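Local atomic coordinates of transcriptional regulator ZitR (Lactococcus lactis subsp. cremoris, PDB entry 6FI9), a protein that represses transcription of the zit operon in the presence of zinc by binding, as a homodimer, two palindromic operator sites in the zit promoter. Residues W93-E97 against K98-V102; K130-S133 against Q134-V138. The protein carries 3 engineered substitutions. One frame throughout, in Å; residues are numbered along the deposited sequence.

Interaction 1: residues W93-E97 against K98-V102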
loop_
_atom_site.group_PDB
_atom_site.type_symbol
_atom_site.label_atom_id
_atom_site.label_comp_id
_atom_site.label_asym_id
_atom_site.label_seq_id
_atom_site.Cartn_x
_atom_site.Cartn_y
_atom_site.Cartn_z
ATOM N N TRP A 93 20.763 -12.061 -17.182
ATOM C CA TRP A 93 21.453 -11.273 -16.169
ATOM C C TRP A 93 22.139 -12.128 -15.121
ATOM O O TRP A 93 21.546 -13.071 -14.590
ATOM C CB TRP A 93 20.508 -10.251 -15.539
ATOM C CG TRP A 93 20.068 -9.200 -16.512
ATOM C CD1 TRP A 93 18.925 -9.196 -17.257
ATOM C CD2 TRP A 93 20.810 -8.042 -16.909
ATOM N NE1 TRP A 93 18.894 -8.089 -18.071
ATOM C CE2 TRP A 93 20.037 -7.360 -17.875
ATOM C CE3 TRP A 93 22.053 -7.504 -16.532
ATOM C CZ2 TRP A 93 20.458 -6.157 -18.456
ATOM C CZ3 TRP A 93 22.467 -6.311 -17.103
ATOM C CH2 TRP A 93 21.674 -5.649 -18.051
ATOM N N SER A 94 23.410 -11.804 -14.847
ATOM C CA SER A 94 24.260 -12.492 -13.877
ATOM C C SER A 94 24.667 -11.542 -12.759
ATOM O O SER A 94 24.751 -10.328 -12.972
ATOM C CB SER A 94 25.500 -13.063 -14.562
ATOM O OG SER A 94 25.166 -14.017 -15.558
ATOM N N LEU A 95 24.915 -12.097 -11.565
ATOM C CA LEU A 95 25.311 -11.321 -10.393
ATOM C C LEU A 95 26.836 -11.247 -10.268
ATOM O O LEU A 95 27.521 -12.256 -10.455
ATOM C CB LEU A 95 24.685 -11.932 -9.125
ATOM C CG LEU A 95 24.438 -10.979 -7.965
ATOM C CD1 LEU A 95 23.142 -10.213 -8.152
ATOM C CD2 LEU A 95 24.404 -11.726 -6.651
ATOM N N THR A 96 27.362 -10.049 -9.959
ATOM C CA THR A 96 28.803 -9.835 -9.778
ATOM C C THR A 96 29.201 -10.148 -8.325
ATOM O O THR A 96 28.326 -10.415 -7.495
ATOM C CB THR A 96 29.224 -8.413 -10.218
ATOM O OG1 THR A 96 28.676 -7.442 -9.325
ATOM C CG2 THR A 96 28.846 -8.094 -11.661
ATOM N N GLU A 97 30.513 -10.106 -8.016
ATOM C CA GLU A 97 31.031 -10.368 -6.670
ATOM C C GLU A 97 30.735 -9.209 -5.721
ATOM O O GLU A 97 30.669 -9.415 -4.509
ATOM C CB GLU A 97 32.534 -10.685 -6.699
ATOM C CG GLU A 97 32.907 -11.919 -7.508
ATOM C CD GLU A 97 32.461 -13.260 -6.954
ATOM O OE1 GLU A 97 32.876 -13.608 -5.825
ATOM O OE2 GLU A 97 31.703 -13.969 -7.657
ATOM N N LYS A 98 30.544 -7.999 -6.286
ATOM C CA LYS A 98 30.234 -6.754 -5.575
ATOM C C LYS A 98 28.814 -6.782 -4.989
ATOM O O LYS A 98 28.573 -6.183 -3.937
ATOM C CB LYS A 98 30.372 -5.558 -6.539
ATOM C CG LYS A 98 30.578 -4.210 -5.860
ATOM C CD LYS A 98 29.639 -3.158 -6.423
ATOM C CE LYS A 98 29.738 -1.846 -5.682
ATOM N NZ LYS A 98 28.585 -0.951 -5.976
ATOM N N ALA A 99 27.879 -7.459 -5.684
ATOM C CA ALA A 99 26.476 -7.556 -5.303
ATOM C C ALA A 99 26.150 -8.673 -4.313
ATOM O O ALA A 99 25.165 -8.549 -3.586
ATOM C CB ALA A 99 25.621 -7.694 -6.543
ATOM N N ILE A 100 26.972 -9.748 -4.271
ATOM C CA ILE A 100 26.800 -10.937 -3.414
ATOM C C ILE A 100 26.446 -10.571 -1.932
ATOM O O ILE A 100 25.438 -11.100 -1.461
ATOM C CB ILE A 100 27.999 -11.934 -3.536
ATOM C CG1 ILE A 100 27.965 -12.645 -4.913
ATOM C CG2 ILE A 100 28.030 -12.964 -2.386
ATOM C CD1 ILE A 100 29.228 -13.426 -5.319
ATOM N N PRO A 101 27.160 -9.676 -1.194
ATOM C CA PRO A 101 26.740 -9.386 0.193
ATOM C C PRO A 101 25.413 -8.636 0.320
ATOM O O PRO A 101 24.719 -8.808 1.325
ATOM C CB PRO A 101 27.909 -8.565 0.763
ATOM C CG PRO A 101 29.039 -8.748 -0.203
ATOM C CD PRO A 101 28.388 -8.928 -1.531
ATOM N N VAL A 102 25.063 -7.815 -0.695
ATOM C CA VAL A 102 23.828 -7.015 -0.747
ATOM C C VAL A 102 22.605 -7.932 -0.870
ATOM O O VAL A 102 21.604 -7.717 -0.181
ATOM C CB VAL A 102 23.857 -5.936 -1.864
ATOM C CG1 VAL A 102 22.735 -4.915 -1.676
ATOM C CG2 VAL A 102 25.216 -5.238 -1.933
#
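Leu95, the last strand residue, meets Ala99 and Ile100 where the chain turns from strand 92-95 toward helix 100-122. This apolar contact is made with its branched end: CG lies 3.8 Å from Ala99 CB, and CD2 lies 4.1 Å from CG1 of Ile100, the two side chains crossing at a slant. The one hydrogen bond across the turn is between backbone atoms: Ala99 N donates to Thr96 O across 3.5 Å, and the 139° angle at the hydrogen marks it as weak. Thr96 OG1 sits between its own backbone N and carbonyl carbon (chi1 68°), where its single proton can be shared between the carbonyl oxygens of Leu78 and Glu77. A mixed contact lies at the surface, where the Glu97 chain runs beside that of Ile100. Folded back at chi2 (-68°), the glutamate brings OE2 to 3.4 Å from Ile100 CD1, a van der Waals approach of carboxylate to methyl. Strand 79-82 pairs antiparallel with 92-95 in the winged helix-turn-helix domain, and Lys98 NZ bonds to Gln76 O just ahead of it. Leu95 and Ala99 both rest on Leu42 of helix 36-47, where the turn leads from the wing into helix 100-122.

Interaction 2: residues K130-S133 against Q134-V138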
loop_
_atom_site.group_PDB
_atom_site.type_symbol
_atom_site.label_atom_id
_atom_site.label_comp_id
_atom_site.label_asym_id
_atom_site.label_seq_id
_atom_site.Cartn_x
_atom_site.Cartn_y
_atom_site.Cartn_z
ATOM N N LYS A 130 -5.536 -20.585 14.203
ATOM C CA LYS A 130 -6.499 -21.103 13.221
ATOM C C LYS A 130 -7.572 -20.029 12.941
ATOM O O LYS A 130 -7.862 -19.748 11.782
ATOM C CB LYS A 130 -7.129 -22.404 13.757
ATOM C CG LYS A 130 -8.317 -22.940 12.965
ATOM C CD LYS A 130 -9.221 -23.850 13.815
ATOM C CE LYS A 130 -10.193 -23.111 14.717
ATOM N NZ LYS A 130 -11.349 -22.558 13.960
ATOM N N VAL A 131 -8.118 -19.408 14.010
ATOM C CA VAL A 131 -9.126 -18.338 13.964
ATOM C C VAL A 131 -8.581 -17.128 13.179
ATOM O O VAL A 131 -9.307 -16.528 12.386
ATOM C CB VAL A 131 -9.579 -17.947 15.401
ATOM C CG1 VAL A 131 -10.631 -16.848 15.374
ATOM C CG2 VAL A 131 -10.097 -19.158 16.173
ATOM N N ILE A 132 -7.298 -16.793 13.405
ATOM C CA ILE A 132 -6.570 -15.710 12.743
ATOM C C ILE A 132 -6.348 -16.075 11.278
ATOM O O ILE A 132 -6.638 -15.254 10.403
ATOM C CB ILE A 132 -5.239 -15.411 13.480
ATOM C CG1 ILE A 132 -5.487 -14.928 14.931
ATOM C CG2 ILE A 132 -4.381 -14.411 12.690
ATOM C CD1 ILE A 132 -4.361 -15.256 15.884
ATOM N N SER A 133 -5.868 -17.318 11.020
ATOM C CA SER A 133 -5.601 -17.874 9.686
ATOM C C SER A 133 -6.844 -17.847 8.801
ATOM O O SER A 133 -6.752 -17.410 7.656
ATOM C CB SER A 133 -5.054 -19.290 9.806
ATOM O OG SER A 133 -4.813 -19.862 8.535
ATOM N N GLN A 134 -8.006 -18.287 9.344
ATOM C CA GLN A 134 -9.305 -18.291 8.660
ATOM C C GLN A 134 -9.732 -16.863 8.289
ATOM O O GLN A 134 -10.228 -16.654 7.185
ATOM C CB GLN A 134 -10.381 -18.952 9.533
ATOM C CG GLN A 134 -10.243 -20.465 9.641
ATOM C CD GLN A 134 -11.289 -21.085 10.540
ATOM O OE1 GLN A 134 -11.381 -20.807 11.744
ATOM N NE2 GLN A 134 -12.100 -21.956 9.977
ATOM N N PHE A 135 -9.492 -15.877 9.194
ATOM C CA PHE A 135 -9.825 -14.462 9.009
ATOM C C PHE A 135 -9.002 -13.838 7.907
ATOM O O PHE A 135 -9.564 -13.241 6.989
ATOM C CB PHE A 135 -9.690 -13.671 10.330
ATOM C CG PHE A 135 -9.746 -12.162 10.182
ATOM C CD1 PHE A 135 -10.949 -11.514 9.889
ATOM C CD2 PHE A 135 -8.593 -11.388 10.326
ATOM C CE1 PHE A 135 -10.997 -10.119 9.751
ATOM C CE2 PHE A 135 -8.641 -9.994 10.185
ATOM C CZ PHE A 135 -9.845 -9.369 9.908
ATOM N N LEU A 136 -7.677 -13.988 7.994
ATOM C CA LEU A 136 -6.742 -13.438 7.019
ATOM C C LEU A 136 -6.930 -14.032 5.629
ATOM O O LEU A 136 -6.552 -13.385 4.652
ATOM C CB LEU A 136 -5.291 -13.621 7.468
ATOM C CG LEU A 136 -4.842 -12.916 8.723
ATOM C CD1 LEU A 136 -3.477 -13.458 9.166
ATOM C CD2 LEU A 136 -4.834 -11.394 8.528
ATOM N N SER A 137 -7.520 -15.250 5.538
ATOM C CA SER A 137 -7.834 -15.927 4.277
ATOM C C SER A 137 -9.007 -15.228 3.624
ATOM O O SER A 137 -8.929 -14.908 2.439
ATOM C CB SER A 137 -8.180 -17.392 4.516
ATOM O OG SER A 137 -7.007 -18.176 4.626
ATOM N N VAL A 138 -10.094 -14.980 4.393
ATOM C CA VAL A 138 -11.307 -14.311 3.910
ATOM C C VAL A 138 -11.010 -12.852 3.549
ATOM O O VAL A 138 -11.430 -12.392 2.489
ATOM C CB VAL A 138 -12.496 -14.450 4.891
ATOM C CG1 VAL A 138 -13.743 -13.784 4.330
ATOM C CG2 VAL A 138 -12.790 -15.912 5.194
#
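Ile132 and Leu136, one helical turn apart on helix 126-140, project in the same direction next to each other, with Ile132 CG2 3.8 Å from Leu136 CD1. Both are buried, as are Val131 and Phe135, and this is the closely packed face of the helix. With CG anti to the backbone N (chi1 168°), the Phe135 ring leads away from the preceding turn. Packing continues in the second subunit, where Ile132 meets Phe135 of that chain, Phe135 meets its Ile132, and Leu136 meets its Phe9. The reciprocal Ile132-Phe135 pairing places these residues in the dimer interface. Backbone bonds of the helical i to i+4 pattern run beneath this face: Leu136 N donates to Ile132 O over 2.9 Å at a nearly straight 171°, and Phe135 N to Val131 O over 3.3 Å.

The solvent side is looser, with polar groups meeting along the helix surface. Lys130 bends at chi3 (81°) and chi4 to bring NZ within 2.8 Å of Gln134 OE1, arriving well above the plane of the amide carbonyl. The same two residues are also joined by a backbone bond, Gln134 N to Lys130 O at 2.8 Å. Further along, Ser133 O accepts from Ser137 twice: OG reaches it at 3.1 Å, and the backbone N makes a weak bond. Ser133 OG itself bonds to OE1 of Gln5 of the second subunit. The chemistry therefore implies a two-sided helix: its apolar face joins the subunits by packing, while one lysine-amide bond and one hydroxyl-carbonyl bond link successive turns on the polar side, with Ser133 adding a polar tie between subunits.

How the interactions relate
Followed from the N terminus, the chain completes its first helices and strand 79-82 before reaching interaction 1, which closes the short turn from strand 92-95 into helix 100-122. After that helix a short link leads into helix 126-140, where interaction 2 closes successive helical turns. Each contact joins adjoining segments, and the two follow in series, neither nested nor crossed. Their centres are 39 Å apart, their nearest atoms about 27 Å, and they lie on opposite sides of the chain's centre. Interaction 1 joins the wing strand 92-95 to helix 100-122, which carries the zinc ligands Glu105, His106 and His110; interaction 2 lies in the dimer interface.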